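Local coordinates for protein NDP-rhamnosyltransferase (Saccharopolyspora spinosa, PDB 3TSA) that is a GT-B-type glycosyltransferase built of two domains, each with a parallel beta sheet, at residues 281-284 with 285-289; 348-351 with 352-356. One frame throughout, in Å; residues are numbered along the deposited sequence.

Both contacts are local and belong to the C-terminal half of a GT-B fold. Contact 1 comes first, in the loop that carries the chain from strand 272-274 into strand 289-292; contact 2 follows at the C-terminal end of helix 343-354. Their centres are about 17 Å apart, yet the two runs meet: L289 CD1 packs on V353 CG1 at 3.7 Å, and E288 CB on L354 CD2 at 3.8 Å. Contact 1 leads into an inner strand of the parallel six-stranded sheet and contact 2 lies on a helix packed against it, so loop and helix end are held to each other beside this sheet through L289, E288 and R219.

Contact 1: 281-284 with 285-289; sequences NLFL and RTCEL
F283 and T286 are joined by two hydrogen bonds to one carbonyl, F283 O, which takes both the hydroxyl and the amide of T286. The hydroxyl, OG1, donates to F283 O over 2.8 Å and lies in the carbonyl plane, whereas T286 N, at 3.0 Å from the same oxygen, stands 42° out of it. The side-chain torsion accounts for the hydroxyl's share of this grip: with chi1 at 67°, OG1 sits between the backbone N and the carbonyl carbon of T286, on the side where F283 O lies. A second backbone bond, C287 N to L284 O at 2.8 Å, closes the next turn one residue on.

The apolar side of the turn is organised around C287. Its SG has the F283 ring on one side, at the ring edge: the sulfur is 5.3 Å from the F283 ring centroid and 84° off the ring normal, which defines a Cys sulfur-aromatic contact with the edge rather than the face. L284 reaches the same sulfur through one branch, CD1 lying 3.9 Å from C287 SG. R285 runs extended from CG to NE and then bends at its end, bringing NH1 to 3.1 Å from N281 O, in the plane of the guanidinium; its NH2 forms a salt bridge with E31 of the second subunit.

T286 OG1 is also hydrogen-bonded to R220, at the start of the neighbouring strand 219-224. The buried side chains face that strand too: F283, L284 and C287 all rest on C222, while L284 additionally touches T301 and A302 of helix 296-304. The turn thus packs against both strand 219-224 and helix 296-304 just before the chain enters strand 289-292, and R285 extends from it to the second subunit.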
ATOM      1  N   ASN A 281       9.392 -11.180   5.270  1.00 18.60           N
ATOM      2  CA  ASN A 281       9.002 -11.003   6.624  1.00 19.75           C
ATOM      3  C   ASN A 281       7.914 -11.968   7.060  1.00 19.21           C
ATOM      4  O   ASN A 281       7.719 -12.195   8.242  1.00 20.66           O
ATOM      5  CB  ASN A 281       8.573  -9.517   6.797  1.00 20.13           C
ATOM      6  CG  ASN A 281       7.239  -9.237   6.219  1.00 24.31           C
ATOM      7  OD1 ASN A 281       7.112  -8.728   5.097  1.00 31.83           O
ATOM      8  ND2 ASN A 281       6.207  -9.566   6.975  1.00 22.60           N
ATOM      9  N   LEU A 282       7.205 -12.570   6.109  1.00 20.55           N
ATOM     10  CA  LEU A 282       6.154 -13.529   6.456  1.00 18.19           C
ATOM     11  C   LEU A 282       6.704 -14.827   7.068  1.00 20.06           C
ATOM     12  O   LEU A 282       5.999 -15.496   7.843  1.00 20.91           O
ATOM     13  CB  LEU A 282       5.305 -13.824   5.211  1.00 18.59           C
ATOM     14  CG  LEU A 282       4.552 -12.600   4.666  1.00 18.94           C
ATOM     15  CD1 LEU A 282       3.760 -12.917   3.390  1.00 19.21           C
ATOM     16  CD2 LEU A 282       3.618 -12.075   5.814  1.00 19.09           C
ATOM     17  N   PHE A 283       7.959 -15.174   6.795  1.00 16.27           N
ATOM     18  CA  PHE A 283       8.501 -16.453   7.285  1.00 16.38           C
ATOM     19  C   PHE A 283       9.897 -16.357   7.880  1.00 15.58           C
ATOM     20  O   PHE A 283      10.436 -17.327   8.435  1.00 15.39           O
ATOM     21  CB  PHE A 283       8.535 -17.477   6.157  1.00 16.56           C
ATOM     22  CG  PHE A 283       9.500 -17.119   5.042  1.00 14.90           C
ATOM     23  CD1 PHE A 283      10.834 -17.466   5.117  1.00 14.90           C
ATOM     24  CD2 PHE A 283       9.036 -16.490   3.902  1.00 15.39           C
ATOM     25  CE1 PHE A 283      11.708 -17.176   4.047  1.00 14.00           C
ATOM     26  CE2 PHE A 283       9.876 -16.168   2.868  1.00 15.41           C
ATOM     27  CZ  PHE A 283      11.246 -16.497   2.952  1.00 16.86           C
ATOM     28  N   LEU A 284      10.523 -15.198   7.761  1.00 17.14           N
ATOM     29  CA  LEU A 284      11.894 -15.125   8.179  1.00 17.15           C
ATOM     30  C   LEU A 284      12.139 -15.428   9.673  1.00 16.52           C
ATOM     31  O   LEU A 284      13.220 -15.925  10.048  1.00 15.79           O
ATOM     32  CB  LEU A 284      12.506 -13.793   7.730  1.00 17.34           C
ATOM     33  CG  LEU A 284      13.997 -13.815   7.483  1.00 17.91           C
ATOM     34  CD1 LEU A 284      14.589 -14.885   6.483  1.00 17.50           C
ATOM     35  CD2 LEU A 284      14.454 -12.416   7.070  1.00 17.52           C
ATOM     36  N   ARG A 285      11.175 -15.156  10.554  1.00 18.12           N
ATOM     37  CA  ARG A 285      11.378 -15.495  11.958  1.00 19.48           C
ATOM     38  C   ARG A 285      11.647 -16.995  12.211  1.00 19.62           C
ATOM     39  O   ARG A 285      12.189 -17.385  13.269  1.00 21.29           O
ATOM     40  CB  ARG A 285      10.148 -15.040  12.740  1.00 18.67           C
ATOM     41  CG  ARG A 285      10.087 -13.560  12.835  1.00 25.63           C
ATOM     42  CD  ARG A 285       8.691 -13.225  13.483  1.00 26.00           C
ATOM     43  NE  ARG A 285       8.383 -11.773  13.533  1.00 31.26           N
ATOM     44  CZ  ARG A 285       7.963 -11.018  12.500  1.00 34.68           C
ATOM     45  NH1 ARG A 285       7.813 -11.519  11.278  1.00 26.30           N
ATOM     46  NH2 ARG A 285       7.723  -9.691  12.669  1.00 33.28           N
ATOM     47  N   THR A 286      11.276 -17.851  11.268  1.00 18.46           N
ATOM     48  CA  THR A 286      11.545 -19.263  11.443  1.00 17.46           C
ATOM     49  C   THR A 286      12.909 -19.653  10.872  1.00 17.83           C
ATOM     50  O   THR A 286      13.203 -20.868  10.765  1.00 20.67           O
ATOM     51  CB  THR A 286      10.555 -20.149  10.666  1.00 18.21           C
ATOM     52  OG1 THR A 286      10.747 -19.972   9.264  1.00 16.57           O
ATOM     53  CG2 THR A 286       9.105 -19.768  11.019  1.00 19.10           C
ATOM     54  N   CYS A 287      13.723 -18.678  10.499  1.00 16.07           N
ATOM     55  CA  CYS A 287      15.065 -19.024   9.874  1.00 14.86           C
ATOM     56  C   CYS A 287      16.186 -18.692  10.818  1.00 15.62           C
ATOM     57  O   CYS A 287      16.067 -17.693  11.611  1.00 15.65           O
ATOM     58  CB  CYS A 287      15.270 -18.197   8.629  1.00 15.19           C
ATOM     59  SG  CYS A 287      14.111 -18.640   7.290  1.00 18.25           S
ATOM     60  N   GLU A 288      17.302 -19.464  10.760  1.00 12.51           N
ATOM     61  CA  GLU A 288      18.367 -19.141  11.713  1.00 13.43           C
ATOM     62  C   GLU A 288      19.496 -18.324  11.025  1.00 13.66           C
ATOM     63  O   GLU A 288      20.399 -17.873  11.710  1.00 15.01           O
ATOM     64  CB  GLU A 288      19.011 -20.457  12.229  1.00 13.55           C
ATOM     65  CG  GLU A 288      18.084 -21.162  13.230  1.00 15.04           C
ATOM     66  CD  GLU A 288      18.762 -22.419  13.721  1.00 20.98           C
ATOM     67  OE1 GLU A 288      19.767 -22.293  14.431  1.00 19.34           O
ATOM     68  OE2 GLU A 288      18.369 -23.500  13.312  1.00 18.59           O
ATOM     69  N   LEU A 289      19.404 -18.157   9.709  1.00 14.16           N
ATOM     70  CA  LEU A 289      20.466 -17.458   8.960  1.00 13.16           C
ATOM     71  C   LEU A 289      19.872 -16.955   7.648  1.00 13.62           C
ATOM     72  O   LEU A 289      18.987 -17.665   7.115  1.00 15.60           O
ATOM     73  CB  LEU A 289      21.657 -18.418   8.711  1.00 11.83           C
ATOM     74  CG  LEU A 289      22.831 -17.951   7.838  1.00 12.91           C
ATOM     75  CD1 LEU A 289      23.576 -16.803   8.508  1.00 14.86           C
ATOM     76  CD2 LEU A 289      23.785 -19.110   7.477  1.00 14.10           C
TER

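Contact 2: 348-351 with 352-356; sequences DSIA and TVLGD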
ATOM      1  N   ASP A 348      31.905 -23.541   5.700  1.00 15.97           N
ATOM      2  CA  ASP A 348      32.394 -23.441   7.066  1.00 16.23           C
ATOM      3  C   ASP A 348      31.743 -22.201   7.746  1.00 16.87           C
ATOM      4  O   ASP A 348      31.409 -22.246   8.960  1.00 17.62           O
ATOM      5  CB  ASP A 348      33.946 -23.349   7.105  1.00 20.67           C
ATOM      6  CG  ASP A 348      34.621 -24.686   6.887  1.00 24.41           C
ATOM      7  OD1 ASP A 348      33.962 -25.693   6.837  1.00 24.22           O
ATOM      8  OD2 ASP A 348      35.854 -24.705   6.722  1.00 32.00           O
ATOM      9  N   SER A 349      31.474 -21.175   6.950  1.00 15.30           N
ATOM     10  CA  SER A 349      30.893 -19.925   7.503  1.00 15.55           C
ATOM     11  C   SER A 349      29.454 -20.184   7.952  1.00 15.27           C
ATOM     12  O   SER A 349      28.995 -19.678   8.982  1.00 15.90           O
ATOM     13  CB  SER A 349      30.881 -18.818   6.459  1.00 15.26           C
ATOM     14  OG  SER A 349      32.186 -18.374   6.202  1.00 16.23           O
ATOM     15  N   ILE A 350      28.715 -20.903   7.147  1.00 14.27           N
ATOM     16  CA  ILE A 350      27.355 -21.265   7.533  1.00 14.80           C
ATOM     17  C   ILE A 350      27.347 -22.078   8.804  1.00 15.94           C
ATOM     18  O   ILE A 350      26.617 -21.751   9.752  1.00 15.45           O
ATOM     19  CB  ILE A 350      26.647 -22.098   6.413  1.00 13.54           C
ATOM     20  CG1 ILE A 350      26.474 -21.220   5.147  1.00 13.29           C
ATOM     21  CG2 ILE A 350      25.236 -22.557   6.935  1.00 13.35           C
ATOM     22  CD1 ILE A 350      25.942 -21.993   3.902  1.00 16.12           C
ATOM     23  N   ALA A 351      28.189 -23.107   8.856  1.00 16.24           N
ATOM     24  CA  ALA A 351      28.301 -23.937  10.052  1.00 16.27           C
ATOM     25  C   ALA A 351      28.680 -23.111  11.282  1.00 16.89           C
ATOM     26  O   ALA A 351      28.148 -23.369  12.350  1.00 16.94           O
ATOM     27  CB  ALA A 351      29.347 -25.095   9.845  1.00 18.22           C
ATOM     28  N   THR A 352      29.537 -22.094  11.148  1.00 14.51           N
ATOM     29  CA  THR A 352      30.053 -21.355  12.268  1.00 15.26           C
ATOM     30  C   THR A 352      28.846 -20.556  12.883  1.00 14.32           C
ATOM     31  O   THR A 352      28.703 -20.488  14.083  1.00 16.09           O
ATOM     32  CB  THR A 352      31.102 -20.356  11.800  1.00 16.10           C
ATOM     33  OG1 THR A 352      32.313 -21.088  11.502  1.00 16.44           O
ATOM     34  CG2 THR A 352      31.401 -19.394  12.899  1.00 13.85           C
ATOM     35  N   VAL A 353      28.078 -19.895  12.043  1.00 14.15           N
ATOM     36  CA  VAL A 353      26.896 -19.160  12.515  1.00 14.99           C
ATOM     37  C   VAL A 353      25.859 -20.082  13.186  1.00 16.29           C
ATOM     38  O   VAL A 353      25.384 -19.787  14.308  1.00 17.08           O
ATOM     39  CB  VAL A 353      26.225 -18.312  11.354  1.00 14.14           C
ATOM     40  CG1 VAL A 353      24.951 -17.561  11.908  1.00 15.52           C
ATOM     41  CG2 VAL A 353      27.202 -17.302  10.830  1.00 15.90           C
ATOM     42  N   LEU A 354      25.540 -21.204  12.535  1.00 17.35           N
ATOM     43  CA  LEU A 354      24.593 -22.184  13.077  1.00 17.44           C
ATOM     44  C   LEU A 354      25.115 -22.800  14.408  1.00 18.41           C
ATOM     45  O   LEU A 354      24.312 -23.334  15.225  1.00 21.98           O
ATOM     46  CB  LEU A 354      24.263 -23.312  12.075  1.00 16.12           C
ATOM     47  CG  LEU A 354      23.577 -22.887  10.746  1.00 15.46           C
ATOM     48  CD1 LEU A 354      23.398 -24.086   9.811  1.00 14.87           C
ATOM     49  CD2 LEU A 354      22.220 -22.130  10.961  1.00 16.95           C
ATOM     50  N   GLY A 355      26.427 -22.786  14.624  1.00 17.34           N
ATOM     51  CA  GLY A 355      26.939 -23.325  15.894  1.00 17.61           C
ATOM     52  C   GLY A 355      27.197 -22.355  17.029  1.00 17.42           C
ATOM     53  O   GLY A 355      27.708 -22.763  18.087  1.00 18.20           O
ATOM     54  N   ASP A 356      26.874 -21.073  16.826  1.00 17.07           N
ATOM     55  CA  ASP A 356      27.235 -20.023  17.812  1.00 16.73           C
ATOM     56  C   ASP A 356      26.121 -19.011  17.920  1.00 19.06           C
ATOM     57  O   ASP A 356      25.923 -18.220  17.013  1.00 18.19           O
ATOM     58  CB  ASP A 356      28.579 -19.389  17.410  1.00 16.28           C
ATOM     59  CG  ASP A 356      29.081 -18.321  18.362  1.00 22.28           C
ATOM     60  OD1 ASP A 356      28.399 -18.020  19.377  1.00 23.69           O
ATOM     61  OD2 ASP A 356      30.185 -17.801  18.079  1.00 22.33           O
TER
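Residues D348 to L354 follow a regular alpha-helical path, with V353 N donating to S349 O at 3.2 Å and L354 N to I350 O at 3.0 Å, both nearly straight (172° and 174° at the hydrogen), before G355 leaves the helix.

Among the side chains, T352 folds back on its own helix. With chi1 at -75°, OG1 lies beside the backbone N and anti to the carbonyl carbon, and from there it donates to D348 O over 2.9 Å. T352 N binds that oxygen as well, also at 2.9 Å, and the two donors come from opposite faces of the carbonyl plane, so D348 O is held by amide and hydroxyl together. V353 turns its CG2 branch back along the helix, to 3.5 Å from S349 O. On another side of the helix, I350 and L354 lie side by side and point the same way, one turn apart, and I350 CG2 meets L354 CD1 at 3.7 Å. The closing bond, G355 N to A351 O at 2.9 Å, is more bent than the two straight ones.

The buried residues face the sheet: I350 packs on L289 and I291 of strand 289-292, V353 on I332 of strand 331-333, and S349 on L310 and I332 while its OG bonds back to Q345 O. Beyond the last turn, D356 OD1 caps G358 N at the start of the following helix.

Chemically, the exposed T352 keeps its hydroxyl occupied within the helix, on a carbonyl four residues back, while I350 and V353, with S349, pack on the strands. At the helix end R219 bonds to L354 O through NH1 and forms a salt bridge to E288 through NE, so its positive charge is probably shared between the partly negative helix end and a carboxylate.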